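Local coordinates for uncharacterized conserved protein YndB, AHSA1/START domain (Micromonospora chersina, PDB 6V04) that is of unknown function but, as a START/Bet v1-like protein encoded in the dynemicin biosynthetic locus, probably takes part in making that antibiotic, at residues A[56-61]-A[143-148]. Residues are numbered along the deposited sequence; the frame is centred on the assembly and turned at random.
Sequences VDFGDG and SRYDWR. With NA (sodium ion), chain B.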
loop_
_atom_site.group_PDB
_atom_site.type_symbol
_atom_site.label_atom_id
_atom_site.label_comp_id
_atom_site.label_asym_id
_atom_site.label_seq_id
_atom_site.Cartn_x
_atom_site.Cartn_y
_atom_site.Cartn_z
ATOM N N VAL A 56 -11.177 0.716 2.520
ATOM C CA VAL A 56 -11.137 0.047 1.224
ATOM C C VAL A 56 -10.078 -1.040 1.284
ATOM O O VAL A 56 -8.976 -0.826 1.799
ATOM C CB VAL A 56 -10.882 1.017 0.056
ATOM C CG1 VAL A 56 -9.499 1.650 0.139
ATOM C CG2 VAL A 56 -11.063 0.280 -1.262
ATOM N N ASP A 57 -10.444 -2.224 0.808
ATOM C CA ASP A 57 -9.612 -3.414 0.885
ATOM C C ASP A 57 -9.422 -3.943 -0.528
ATOM O O ASP A 57 -10.397 -4.047 -1.278
ATOM C CB ASP A 57 -10.294 -4.453 1.775
ATOM C CG ASP A 57 -9.388 -5.581 2.148
ATOM O OD1 ASP A 57 -8.959 -6.310 1.234
ATOM O OD2 ASP A 57 -9.102 -5.721 3.356
ATOM N N PHE A 58 -8.180 -4.258 -0.899
ATOM C CA PHE A 58 -7.893 -4.688 -2.260
ATOM C C PHE A 58 -7.866 -6.202 -2.413
ATOM O O PHE A 58 -7.735 -6.687 -3.538
ATOM C CB PHE A 58 -6.594 -4.051 -2.735
ATOM C CG PHE A 58 -6.658 -2.557 -2.707
ATOM C CD1 PHE A 58 -7.458 -1.882 -3.607
ATOM C CD2 PHE A 58 -6.004 -1.847 -1.727
ATOM C CE1 PHE A 58 -7.564 -0.510 -3.562
ATOM C CE2 PHE A 58 -6.094 -0.460 -1.685
ATOM C CZ PHE A 58 -6.893 0.199 -2.596
ATOM N N GLY A 59 -8.033 -6.947 -1.328
ATOM C CA GLY A 59 -8.184 -8.380 -1.404
ATOM C C GLY A 59 -6.890 -9.152 -1.368
ATOM O O GLY A 59 -6.924 -10.402 -1.478
ATOM N N ASP A 60 -5.768 -8.464 -1.184
ATOM C CA ASP A 60 -4.437 -9.053 -1.234
ATOM C C ASP A 60 -3.611 -8.732 0.001
ATOM O O ASP A 60 -2.395 -8.954 -0.007
ATOM C CB ASP A 60 -3.688 -8.598 -2.499
ATOM C CG ASP A 60 -3.473 -7.108 -2.551
ATOM O OD1 ASP A 60 -3.917 -6.424 -1.616
ATOM O OD2 ASP A 60 -2.859 -6.664 -3.537
ATOM N N GLY A 61 -4.226 -8.216 1.061
ATOM C CA GLY A 61 -3.520 -7.745 2.229
ATOM C C GLY A 61 -3.456 -6.237 2.325
ATOM O O GLY A 61 -3.294 -5.713 3.432
ATOM N N SER A 143 -12.450 -4.805 -13.912
ATOM C CA SER A 143 -11.096 -4.456 -14.303
ATOM C C SER A 143 -10.147 -4.438 -13.115
ATOM O O SER A 143 -9.014 -3.975 -13.253
ATOM C CB SER A 143 -11.108 -3.089 -14.985
ATOM O OG SER A 143 -11.628 -2.162 -14.057
ATOM N N ARG A 144 -10.578 -4.940 -11.955
ATOM C CA ARG A 144 -9.735 -5.037 -10.767
ATOM C C ARG A 144 -8.480 -5.854 -11.036
ATOM O O ARG A 144 -8.522 -6.860 -11.752
ATOM C CB ARG A 144 -10.482 -5.753 -9.635
ATOM C CG ARG A 144 -11.702 -5.067 -9.075
ATOM C CD ARG A 144 -11.357 -4.141 -7.919
ATOM N NE ARG A 144 -10.696 -4.812 -6.792
ATOM C CZ ARG A 144 -11.327 -5.418 -5.790
ATOM N NH1 ARG A 144 -12.653 -5.460 -5.749
ATOM N NH2 ARG A 144 -10.620 -5.982 -4.818
ATOM N N TYR A 145 -7.387 -5.513 -10.359
ATOM C CA TYR A 145 -6.319 -6.505 -10.252
ATOM C C TYR A 145 -6.645 -7.476 -9.129
ATOM O O TYR A 145 -7.416 -7.157 -8.217
ATOM C CB TYR A 145 -4.957 -5.862 -10.015
ATOM C CG TYR A 145 -4.771 -5.063 -8.741
ATOM C CD1 TYR A 145 -4.449 -5.671 -7.531
ATOM C CD2 TYR A 145 -4.830 -3.685 -8.772
ATOM C CE1 TYR A 145 -4.250 -4.914 -6.372
ATOM C CE2 TYR A 145 -4.626 -2.926 -7.638
ATOM C CZ TYR A 145 -4.332 -3.530 -6.442
ATOM O OH TYR A 145 -4.120 -2.715 -5.332
ATOM N N ASP A 146 -6.095 -8.698 -9.224
ATOM C CA ASP A 146 -6.394 -9.676 -8.186
ATOM C C ASP A 146 -5.453 -9.556 -6.999
ATOM O O ASP A 146 -5.911 -9.545 -5.849
ATOM C CB ASP A 146 -6.394 -11.110 -8.743
ATOM C CG ASP A 146 -5.160 -11.487 -9.545
ATOM O OD1 ASP A 146 -4.220 -10.693 -9.713
ATOM O OD2 ASP A 146 -5.146 -12.650 -10.027
ATOM N N TRP A 147 -4.157 -9.391 -7.245
ATOM C CA TRP A 147 -3.211 -9.182 -6.161
ATOM C C TRP A 147 -1.979 -8.473 -6.706
ATOM O O TRP A 147 -1.556 -8.714 -7.838
ATOM C CB TRP A 147 -2.869 -10.519 -5.467
ATOM C CG TRP A 147 -2.153 -11.550 -6.290
ATOM C CD1 TRP A 147 -2.718 -12.507 -7.102
ATOM C CD2 TRP A 147 -0.743 -11.786 -6.324
ATOM N NE1 TRP A 147 -1.736 -13.292 -7.653
ATOM C CE2 TRP A 147 -0.515 -12.867 -7.193
ATOM C CE3 TRP A 147 0.354 -11.171 -5.713
ATOM C CZ2 TRP A 147 0.762 -13.351 -7.461
ATOM C CZ3 TRP A 147 1.610 -11.630 -5.992
ATOM C CH2 TRP A 147 1.813 -12.727 -6.850
ATOM N N ARG A 148 -1.450 -7.552 -5.913
ATOM C CA ARG A 148 -0.341 -6.721 -6.364
ATOM C C ARG A 148 0.989 -7.449 -6.195
ATOM O O ARG A 148 1.278 -8.013 -5.132
ATOM C CB ARG A 148 -0.360 -5.414 -5.583
ATOM C CG ARG A 148 0.597 -4.364 -6.102
ATOM C CD ARG A 148 0.217 -2.979 -5.640
ATOM N NE ARG A 148 0.370 -2.819 -4.207
ATOM C CZ ARG A 148 1.450 -2.313 -3.614
ATOM N NH1 ARG A 148 1.481 -2.208 -2.300
ATOM N NH2 ARG A 148 2.502 -1.912 -4.325
HETATM NA NA NA B . -2.647 -10.999 -11.460
HETATM O O HOH W 1 -8.396 -8.983 -5.039
HETATM O O HOH W 2 -7.784 -5.413 -6.166
HETATM O O HOH W 3 -2.645 -3.950 -3.582
HETATM O O HOH W 4 -2.863 -13.450 -10.968
HETATM O O HOH W 5 -1.029 -10.737 -9.733
#
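The carbonyl O of Phe-58 takes three donors at once: a weak bond from Arg-144 NH2 (3.2 Å), which reaches it in the guanidinium plane, and two waters, one continuing to Asp-146 O and the other joining Arg-144 NE and Tyr-145 O. The contact ties the hairpin turn after strand 53-57 of the first START/Bet v1-like sheet to the linker between helix 116-139 and strand 151-157 of the second sheet. An Asx turn shapes the hairpin side, with Asp-57 OD1 accepting from Gly-59 N at 2.8 Å. The Arg-144 chain is bent at chi2 and chi3, and its NH1 donates to Ala-38 O. Tyr-145 brings its hydroxyl over one face of the Phe-58 ring, OH lying 3.7 Å from CG. Asp-60 reaches into the linker, its CB against Trp-147 CB; with chi1 at 62°, CG sits between the backbone N and carbonyl carbon, and OD2 accepts from Arg-148 N at 2.9 Å through its anti lone pair. OD1 takes Asp-62 N, so both carboxylate oxygens are engaged. Arg-148 forms salt bridges with Asp-62 and Asp-152, linking the two halves of the chain. Asp-146, whose CB points away from the turn, binds a sodium ion through OD1 (2.4 Å) together with two waters. Another water donates to Asp-60 OD2 and accepts from Arg-148 NE and, at 2.6 Å, from Tyr-145 OH.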